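Local coordinates for protein cysteine synthase (Fusobacterium nucleatum subsp. nucleatum strain ATCC 25586, PDB 5XEM) that probably catalyses the pyridoxal-phosphate-dependent formation of L-cysteine and acetate from O-acetyl-L-serine and hydrogen sulfide, at residues V172-F185 against L192-E205. Residues are numbered along the deposited sequence; the frame is centred on the assembly and turned at random.
Sequences VDVFICGTGTGGSF and LKEKLPNIKTFPVE. With PLP (pyridoxal-5'-phosphate), chain D; 85F ((2R)-2-azanyl-3-[(2R)-2-azanyl-3-oxidanyl-3-oxidanylidene-propyl]sulfanyl-propanoic acid), chain C.
With chi1 at 63°, Thr-179 sets OG1 between its backbone N and carbonyl carbon, where it bonds Val-204 O at 2.9 Å from above the carbonyl plane; Thr-179 N also bonds this oxygen, near the carbonyl line but with a bent N-H, so two donors share it. CG2 of Thr-179 presses on Pro-203 CB at 3.4 Å, tighter than usual. Phe-185, its CG anti to the backbone N (chi1 166°), lays its ring against the same proline: Pro-203 CB stands 3.9 Å from the ring centroid, 8° off the normal (CH-pi), while the edge meets Thr-201 C.

Phe-175 N bonds Lys-200 O and Phe-202 N bonds Phe-175 O (2.9 Å), so Phe-175 bonds both neighbours of Thr-201, a parallel ladder. On the face turned to helix 269-284, Ile-176 CG2 meets Val-204 CG2 at 3.5 Å, and Val-174 CG1 touches the Phe-202 ring edge. On the other, Leu-192 CD1 lies 3.7 Å from Phe-175 CB, an apolar strand-helix contact.

Amides of Gly-180, Thr-181, Gly-182 and Ser-184 bond the PLP phosphate; Ser-184 OG is 2.8 Å from PLP O1P. This beta-alpha-beta crossover cups the phosphate with its glycine-rich loop and helix start, as in this family.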
ATOM      1  N   VAL A 172      15.783  12.593 -18.866  1.00 23.09           N
ATOM      2  CA  VAL A 172      14.821  13.311 -18.049  1.00 21.76           C
ATOM      3  C   VAL A 172      14.968  14.797 -18.296  1.00 20.63           C
ATOM      4  O   VAL A 172      16.065  15.360 -18.117  1.00 21.90           O
ATOM      5  CB  VAL A 172      15.035  13.016 -16.552  1.00 20.56           C
ATOM      6  CG1 VAL A 172      13.826  13.494 -15.737  1.00 20.24           C
ATOM      7  CG2 VAL A 172      15.273  11.535 -16.343  1.00 21.68           C
ATOM      8  N   ASP A 173      13.876  15.424 -18.718  1.00 18.67           N
ATOM      9  CA  ASP A 173      13.841  16.861 -19.027  1.00 19.16           C
ATOM     10  C   ASP A 173      13.329  17.731 -17.904  1.00 18.21           C
ATOM     11  O   ASP A 173      13.812  18.852 -17.723  1.00 17.74           O
ATOM     12  CB  ASP A 173      12.972  17.087 -20.258  1.00 20.01           C
ATOM     13  CG  ASP A 173      13.529  16.387 -21.463  1.00 21.20           C
ATOM     14  OD1 ASP A 173      14.703  16.647 -21.792  1.00 21.49           O
ATOM     15  OD2 ASP A 173      12.813  15.544 -22.045  1.00 23.70           O
ATOM     16  N   VAL A 174      12.364  17.219 -17.137  1.00 16.67           N
ATOM     17  CA  VAL A 174      11.737  18.012 -16.089  1.00 16.90           C
ATOM     18  C   VAL A 174      11.425  17.105 -14.854  1.00 15.85           C
ATOM     19  O   VAL A 174      11.075  15.966 -15.013  1.00 15.88           O
ATOM     20  CB  VAL A 174      10.432  18.647 -16.601  1.00 16.62           C
ATOM     21  CG1 VAL A 174       9.807  19.507 -15.511  1.00 17.40           C
ATOM     22  CG2 VAL A 174      10.673  19.500 -17.870  1.00 17.03           C
ATOM     23  N   PHE A 175      11.617  17.632 -13.653  1.00 16.00           N
ATOM     24  CA  PHE A 175      11.280  16.932 -12.411  1.00 15.33           C
ATOM     25  C   PHE A 175      10.437  17.905 -11.607  1.00 15.15           C
ATOM     26  O   PHE A 175      10.821  19.067 -11.450  1.00 14.78           O
ATOM     27  CB  PHE A 175      12.567  16.555 -11.656  1.00 16.03           C
ATOM     28  CG  PHE A 175      12.337  16.056 -10.249  1.00 15.38           C
ATOM     29  CD1 PHE A 175      11.693  14.846 -10.034  1.00 16.11           C
ATOM     30  CD2 PHE A 175      12.785  16.788  -9.148  1.00 15.49           C
ATOM     31  CE1 PHE A 175      11.467  14.371  -8.745  1.00 15.23           C
ATOM     32  CE2 PHE A 175      12.578  16.314  -7.858  1.00 15.16           C
ATOM     33  CZ  PHE A 175      11.905  15.108  -7.661  1.00 15.37           C
ATOM     34  N   ILE A 176       9.272  17.455 -11.125  1.00 14.38           N
ATOM     35  CA  ILE A 176       8.351  18.312 -10.401  1.00 13.58           C
ATOM     36  C   ILE A 176       8.010  17.565  -9.124  1.00 13.97           C
ATOM     37  O   ILE A 176       7.645  16.387  -9.191  1.00 13.01           O
ATOM     38  CB  ILE A 176       7.087  18.666 -11.228  1.00 14.34           C
ATOM     39  CG1 ILE A 176       7.497  19.562 -12.416  1.00 14.11           C
ATOM     40  CG2 ILE A 176       6.052  19.374 -10.350  1.00 13.23           C
ATOM     41  CD1 ILE A 176       6.458  19.781 -13.481  1.00 14.30           C
ATOM     42  N   CYS A 177       8.144  18.248  -7.978  1.00 14.06           N
ATOM     43  CA  CYS A 177       8.012  17.618  -6.671  1.00 13.43           C
ATOM     44  C   CYS A 177       7.333  18.542  -5.661  1.00 13.28           C
ATOM     45  O   CYS A 177       7.662  19.737  -5.574  1.00 13.48           O
ATOM     46  CB  CYS A 177       9.404  17.227  -6.162  1.00 14.47           C
ATOM     47  SG  CYS A 177       9.426  16.182  -4.699  1.00 15.18           S
ATOM     48  N   GLY A 178       6.387  17.994  -4.902  1.00 11.83           N
ATOM     49  CA  GLY A 178       5.731  18.751  -3.860  1.00 12.70           C
ATOM     50  C   GLY A 178       6.678  19.012  -2.709  1.00 12.99           C
ATOM     51  O   GLY A 178       7.620  18.252  -2.514  1.00 15.07           O
ATOM     52  N   THR A 179       6.438  20.072  -1.941  1.00 12.42           N
ATOM     53  CA  THR A 179       7.300  20.428  -0.816  1.00 11.68           C
ATOM     54  C   THR A 179       6.563  20.569   0.512  1.00 11.99           C
ATOM     55  O   THR A 179       5.412  21.032   0.578  1.00 12.44           O
ATOM     56  CB  THR A 179       8.076  21.759  -1.064  1.00 12.34           C
ATOM     57  OG1 THR A 179       7.140  22.857  -1.205  1.00 12.77           O
ATOM     58  CG2 THR A 179       8.941  21.621  -2.308  1.00 12.23           C
ATOM     59  N   GLY A 180       7.264  20.162   1.562  1.00 11.28           N
ATOM     60  CA  GLY A 180       6.895  20.385   2.948  1.00 11.66           C
ATOM     61  C   GLY A 180       8.184  20.723   3.706  1.00 11.78           C
ATOM     62  O   GLY A 180       8.415  21.886   4.071  1.00 12.24           O
ATOM     63  N   THR A 181       9.034  19.723   3.942  1.00 11.43           N
ATOM     64  CA  THR A 181      10.404  20.015   4.386  1.00 11.33           C
ATOM     65  C   THR A 181      11.253  20.603   3.228  1.00 12.00           C
ATOM     66  O   THR A 181      12.129  21.450   3.450  1.00 13.09           O
ATOM     67  CB  THR A 181      11.161  18.784   4.946  1.00 11.26           C
ATOM     68  OG1 THR A 181      11.481  17.871   3.891  1.00 10.82           O
ATOM     69  CG2 THR A 181      10.402  18.100   6.082  1.00 10.63           C
ATOM     70  N   GLY A 182      10.959  20.152   2.015  1.00 11.77           N
ATOM     71  CA  GLY A 182      11.675  20.493   0.805  1.00 11.72           C
ATOM     72  C   GLY A 182      12.773  19.502   0.498  1.00 12.55           C
ATOM     73  O   GLY A 182      13.548  19.676  -0.464  1.00 12.36           O
ATOM     74  N   GLY A 183      12.857  18.464   1.315  1.00 12.47           N
ATOM     75  CA  GLY A 183      13.949  17.504   1.209  1.00 13.08           C
ATOM     76  C   GLY A 183      13.875  16.619   0.010  1.00 12.49           C
ATOM     77  O   GLY A 183      14.900  16.375  -0.647  1.00 12.10           O
ATOM     78  N   SER A 184      12.701  16.080  -0.292  1.00 13.22           N
ATOM     79  CA  SER A 184      12.595  15.227  -1.481  1.00 14.30           C
ATOM     80  C   SER A 184      12.879  16.042  -2.742  1.00 14.79           C
ATOM     81  O   SER A 184      13.618  15.569  -3.631  1.00 14.68           O
ATOM     82  CB  SER A 184      11.249  14.484  -1.567  1.00 15.54           C
ATOM     83  OG  SER A 184      10.182  15.395  -1.510  1.00 16.96           O
ATOM     84  N   PHE A 185      12.304  17.246  -2.842  1.00 13.89           N
ATOM     85  CA  PHE A 185      12.636  18.107  -3.972  1.00 14.21           C
ATOM     86  C   PHE A 185      14.146  18.366  -4.055  1.00 14.34           C
ATOM     87  O   PHE A 185      14.775  18.221  -5.134  1.00 14.18           O
ATOM     88  CB  PHE A 185      11.919  19.466  -3.894  1.00 14.01           C
ATOM     89  CG  PHE A 185      12.497  20.466  -4.856  1.00 14.04           C
ATOM     90  CD1 PHE A 185      12.263  20.326  -6.221  1.00 14.64           C
ATOM     91  CD2 PHE A 185      13.329  21.467  -4.422  1.00 14.45           C
ATOM     92  CE1 PHE A 185      12.847  21.179  -7.127  1.00 14.52           C
ATOM     93  CE2 PHE A 185      13.916  22.352  -5.334  1.00 14.71           C
ATOM     94  CZ  PHE A 185      13.670  22.192  -6.682  1.00 14.81           C
ATOM     95  N   LEU A 192      19.992  15.124  -9.857  1.00 18.63           N
ATOM     96  CA  LEU A 192      19.597  15.158 -11.249  1.00 17.50           C
ATOM     97  C   LEU A 192      20.349  16.263 -12.027  1.00 20.08           C
ATOM     98  O   LEU A 192      20.786  16.032 -13.157  1.00 19.49           O
ATOM     99  CB  LEU A 192      18.088  15.368 -11.375  1.00 16.53           C
ATOM    100  CG  LEU A 192      17.171  14.218 -10.913  1.00 15.19           C
ATOM    101  CD1 LEU A 192      15.697  14.606 -11.105  1.00 13.95           C
ATOM    102  CD2 LEU A 192      17.520  12.911 -11.602  1.00 14.86           C
ATOM    103  N   LYS A 193      20.490  17.437 -11.413  1.00 20.49           N
ATOM    104  CA  LYS A 193      21.171  18.562 -12.040  1.00 22.13           C
ATOM    105  C   LYS A 193      22.686  18.345 -12.119  1.00 23.58           C
ATOM    106  O   LYS A 193      23.342  18.891 -13.021  1.00 25.42           O
ATOM    107  CB  LYS A 193      20.843  19.870 -11.315  1.00 21.76           C
ATOM    108  CG  LYS A 193      19.552  20.472 -11.813  1.00 21.65           C
ATOM    109  CD  LYS A 193      19.193  21.817 -11.193  1.00 22.44           C
ATOM    110  CE  LYS A 193      18.108  22.466 -12.037  1.00 21.26           C
ATOM    111  NZ  LYS A 193      17.455  23.692 -11.492  1.00 21.34           N
ATOM    112  N   GLU A 194      23.243  17.544 -11.218  1.00 23.77           N
ATOM    113  CA  GLU A 194      24.654  17.150 -11.346  1.00 25.99           C
ATOM    114  C   GLU A 194      24.895  16.268 -12.570  1.00 27.13           C
ATOM    115  O   GLU A 194      25.893  16.449 -13.264  1.00 27.81           O
ATOM    116  CB  GLU A 194      25.163  16.465 -10.097  1.00 25.93           C
ATOM    117  CG  GLU A 194      25.452  17.443  -8.984  1.00 27.97           C
ATOM    118  CD  GLU A 194      25.729  16.780  -7.659  1.00 27.65           C
ATOM    119  OE1 GLU A 194      25.757  15.535  -7.568  1.00 29.42           O
ATOM    120  OE2 GLU A 194      25.950  17.527  -6.688  1.00 30.04           O
ATOM    121  N   LYS A 195      23.974  15.345 -12.847  1.00 25.80           N
ATOM    122  CA  LYS A 195      24.120  14.398 -13.959  1.00 27.60           C
ATOM    123  C   LYS A 195      23.547  14.922 -15.274  1.00 27.78           C
ATOM    124  O   LYS A 195      24.007  14.525 -16.340  1.00 28.40           O
ATOM    125  CB  LYS A 195      23.431  13.069 -13.627  1.00 30.19           C
ATOM    126  CG  LYS A 195      23.941  12.364 -12.383  1.00 32.01           C
ATOM    127  CD  LYS A 195      25.412  11.988 -12.481  1.00 34.07           C
ATOM    128  CE  LYS A 195      25.747  10.776 -11.622  1.00 36.96           C
ATOM    129  NZ  LYS A 195      27.190  10.401 -11.742  1.00 38.61           N
ATOM    130  N   LEU A 196      22.531  15.784 -15.198  1.00 25.36           N
ATOM    131  CA  LEU A 196      21.848  16.345 -16.349  1.00 25.34           C
ATOM    132  C   LEU A 196      21.756  17.866 -16.175  1.00 29.54           C
ATOM    133  O   LEU A 196      20.798  18.379 -15.598  1.00 28.40           O
ATOM    134  CB  LEU A 196      20.434  15.743 -16.495  1.00 25.97           C
ATOM    135  CG  LEU A 196      20.328  14.218 -16.530  1.00 25.65           C
ATOM    136  CD1 LEU A 196      18.868  13.778 -16.452  1.00 25.45           C
ATOM    137  CD2 LEU A 196      20.983  13.658 -17.782  1.00 26.17           C
ATOM    138  N   PRO A 197      22.747  18.612 -16.691  1.00 32.50           N
ATOM    139  CA  PRO A 197      22.768  20.060 -16.433  1.00 32.39           C
ATOM    140  C   PRO A 197      21.662  20.884 -17.113  1.00 31.53           C
ATOM    141  O   PRO A 197      21.427  22.022 -16.696  1.00 32.25           O
ATOM    142  CB  PRO A 197      24.142  20.476 -16.953  1.00 34.93           C
ATOM    143  CG  PRO A 197      24.427  19.506 -18.057  1.00 35.61           C
ATOM    144  CD  PRO A 197      23.864  18.187 -17.563  1.00 33.89           C
ATOM    145  N   ASN A 198      20.986  20.328 -18.123  1.00 29.67           N
ATOM    146  CA  ASN A 198      19.857  21.013 -18.770  1.00 28.62           C
ATOM    147  C   ASN A 198      18.468  20.677 -18.169  1.00 25.93           C
ATOM    148  O   ASN A 198      17.450  21.214 -18.619  1.00 26.32           O
ATOM    149  CB  ASN A 198      19.820  20.712 -20.275  1.00 31.86           C
ATOM    150  CG  ASN A 198      21.064  21.204 -21.012  1.00 33.73           C
ATOM    151  OD1 ASN A 198      21.567  22.308 -20.764  1.00 33.74           O
ATOM    152  ND2 ASN A 198      21.563  20.376 -21.916  1.00 33.69           N
ATOM    153  N   ILE A 199      18.427  19.799 -17.167  1.00 23.72           N
ATOM    154  CA  ILE A 199      17.144  19.408 -16.558  1.00 21.95           C
ATOM    155  C   ILE A 199      16.586  20.614 -15.804  1.00 21.74           C
ATOM    156  O   ILE A 199      17.354  21.354 -15.161  1.00 21.11           O
ATOM    157  CB  ILE A 199      17.308  18.191 -15.604  1.00 21.63           C
ATOM    158  CG1 ILE A 199      15.941  17.582 -15.251  1.00 21.47           C
ATOM    159  CG2 ILE A 199      18.058  18.566 -14.335  1.00 20.65           C
ATOM    160  CD1 ILE A 199      16.034  16.394 -14.314  1.00 20.81           C
ATOM    161  N   LYS A 200      15.275  20.816 -15.922  1.00 21.15           N
ATOM    162  CA  LYS A 200      14.534  21.795 -15.126  1.00 21.75           C
ATOM    163  C   LYS A 200      13.906  21.076 -13.906  1.00 20.72           C
ATOM    164  O   LYS A 200      13.328  19.994 -14.057  1.00 20.65           O
ATOM    165  CB  LYS A 200      13.445  22.473 -15.969  1.00 23.88           C
ATOM    166  CG  LYS A 200      13.943  23.201 -17.240  1.00 26.20           C
ATOM    167  CD  LYS A 200      14.847  24.373 -16.905  1.00 28.29           C
ATOM    168  CE  LYS A 200      15.316  25.111 -18.168  1.00 31.23           C
ATOM    169  NZ  LYS A 200      16.542  24.471 -18.760  1.00 33.36           N
ATOM    170  N   THR A 201      14.035  21.676 -12.723  1.00 19.21           N
ATOM    171  CA  THR A 201      13.517  21.095 -11.477  1.00 17.95           C
ATOM    172  C   THR A 201      12.641  22.113 -10.739  1.00 18.08           C
ATOM    173  O   THR A 201      13.089  23.264 -10.508  1.00 17.06           O
ATOM    174  CB  THR A 201      14.671  20.606 -10.575  1.00 17.42           C
ATOM    175  OG1 THR A 201      15.538  21.705 -10.233  1.00 17.27           O
ATOM    176  CG2 THR A 201      15.498  19.514 -11.274  1.00 16.68           C
ATOM    177  N   PHE A 202      11.403  21.708 -10.405  1.00 15.80           N
ATOM    178  CA  PHE A 202      10.428  22.620  -9.824  1.00 16.69           C
ATOM    179  C   PHE A 202       9.780  22.051  -8.555  1.00 15.34           C
ATOM    180  O   PHE A 202       9.221  20.953  -8.620  1.00 14.85           O
ATOM    181  CB  PHE A 202       9.298  22.918 -10.803  1.00 17.28           C
ATOM    182  CG  PHE A 202       9.753  23.433 -12.149  1.00 19.47           C
ATOM    183  CD1 PHE A 202      10.022  22.555 -13.182  1.00 18.69           C
ATOM    184  CD2 PHE A 202       9.862  24.798 -12.381  1.00 20.60           C
ATOM    185  CE1 PHE A 202      10.431  23.024 -14.417  1.00 21.36           C
ATOM    186  CE2 PHE A 202      10.266  25.273 -13.628  1.00 21.14           C
ATOM    187  CZ  PHE A 202      10.537  24.391 -14.644  1.00 20.45           C
ATOM    188  N   PRO A 203       9.821  22.820  -7.445  1.00 14.89           N
ATOM    189  CA  PRO A 203       9.025  22.535  -6.273  1.00 14.50           C
ATOM    190  C   PRO A 203       7.595  23.031  -6.457  1.00 13.97           C
ATOM    191  O   PRO A 203       7.361  23.993  -7.231  1.00 15.24           O
ATOM    192  CB  PRO A 203       9.746  23.324  -5.183  1.00 14.77           C
ATOM    193  CG  PRO A 203      10.208  24.556  -5.887  1.00 15.00           C
ATOM    194  CD  PRO A 203      10.516  24.118  -7.294  1.00 15.05           C
ATOM    195  N   VAL A 204       6.643  22.390  -5.759  1.00 12.96           N
ATOM    196  CA  VAL A 204       5.269  22.825  -5.736  1.00 12.77           C
ATOM    197  C   VAL A 204       4.913  23.141  -4.286  1.00 12.57           C
ATOM    198  O   VAL A 204       5.330  22.431  -3.368  1.00 12.15           O
ATOM    199  CB  VAL A 204       4.283  21.747  -6.274  1.00 12.88           C
ATOM    200  CG1 VAL A 204       2.884  22.357  -6.386  1.00 13.23           C
ATOM    201  CG2 VAL A 204       4.770  21.132  -7.596  1.00 11.96           C
ATOM    202  N   GLU A 205       4.179  24.223  -4.083  1.00 11.75           N
ATOM    203  CA  GLU A 205       3.652  24.565  -2.758  1.00 12.24           C
ATOM    204  C   GLU A 205       2.155  24.820  -2.853  1.00 11.62           C
ATOM    205  O   GLU A 205       1.609  24.969  -3.955  1.00 11.62           O
ATOM    206  CB  GLU A 205       4.426  25.770  -2.186  1.00 12.81           C
ATOM    207  CG  GLU A 205       4.131  27.101  -2.851  1.00 13.21           C
ATOM    208  CD  GLU A 205       4.932  28.256  -2.262  1.00 15.18           C
ATOM    209  OE1 GLU A 205       5.629  28.050  -1.240  1.00 14.84           O
ATOM    210  OE2 GLU A 205       4.851  29.373  -2.823  1.00 14.13           O
TER
HETATM  211  N1  PLP D 502       3.408  14.921   0.420  1.00 11.63           N
HETATM  212  C2  PLP D 502       3.158  14.244   1.552  1.00 12.08           C
HETATM  213  C2A PLP D 502       1.970  13.284   1.618  1.00 11.06           C
HETATM  214  C3  PLP D 502       3.990  14.385   2.678  1.00 11.97           C
HETATM  215  O3  PLP D 502       3.726  13.678   3.806  1.00 13.45           O
HETATM  216  C4  PLP D 502       5.080  15.249   2.632  1.00 12.28           C
HETATM  217  C4A PLP D 502       6.001  15.436   3.827  1.00 12.57           C
HETATM  218  C5  PLP D 502       5.313  15.936   1.433  1.00 11.95           C
HETATM  219  C6  PLP D 502       4.461  15.739   0.348  1.00 12.23           C
HETATM  220  C5A PLP D 502       6.472  16.891   1.251  1.00 12.28           C
HETATM  221  O4P PLP D 502       7.738  16.142   1.189  1.00 11.96           O
HETATM  222  P   PLP D 502       9.156  16.766   1.677  1.00 12.45           P
HETATM  223  O1P PLP D 502      10.215  15.908   1.258  1.00 12.50           O
HETATM  224  O2P PLP D 502       8.999  16.910   3.111  1.00 13.12           O
HETATM  225  O3P PLP D 502       9.168  18.124   1.068  1.00 11.05           O
HETATM  226  N   85F C 501       5.396  15.404   5.007  1.00 14.23           N
HETATM  227  CA  85F C 501       6.159  15.642   6.250  1.00 13.70           C
HETATM  228  CB  85F C 501       5.856  17.050   6.808  1.00 15.71           C
HETATM  229  SG  85F C 501       6.536  18.375   5.840  1.00 18.25           S
HETATM  230  CD  85F C 501       6.168  19.900   6.735  1.00 16.79           C
HETATM  231  CE  85F C 501       4.657  20.193   6.929  1.00 16.87           C
HETATM  232  NZ2 85F C 501       3.913  20.080   5.668  1.00 16.00           N
HETATM  233  CZ1 85F C 501       4.529  21.649   7.454  1.00 17.16           C
HETATM  234  OH1 85F C 501       3.352  22.117   7.488  1.00 16.22           O
HETATM  235  OH2 85F C 501       5.553  22.300   7.804  1.00 15.94           O
HETATM  236  C   85F C 501       5.840  14.595   7.296  1.00 13.13           C
HETATM  237  OXT 85F C 501       5.416  13.503   6.889  1.00 11.94           O
HETATM  238  O   85F C 501       6.070  14.888   8.497  1.00 13.72           O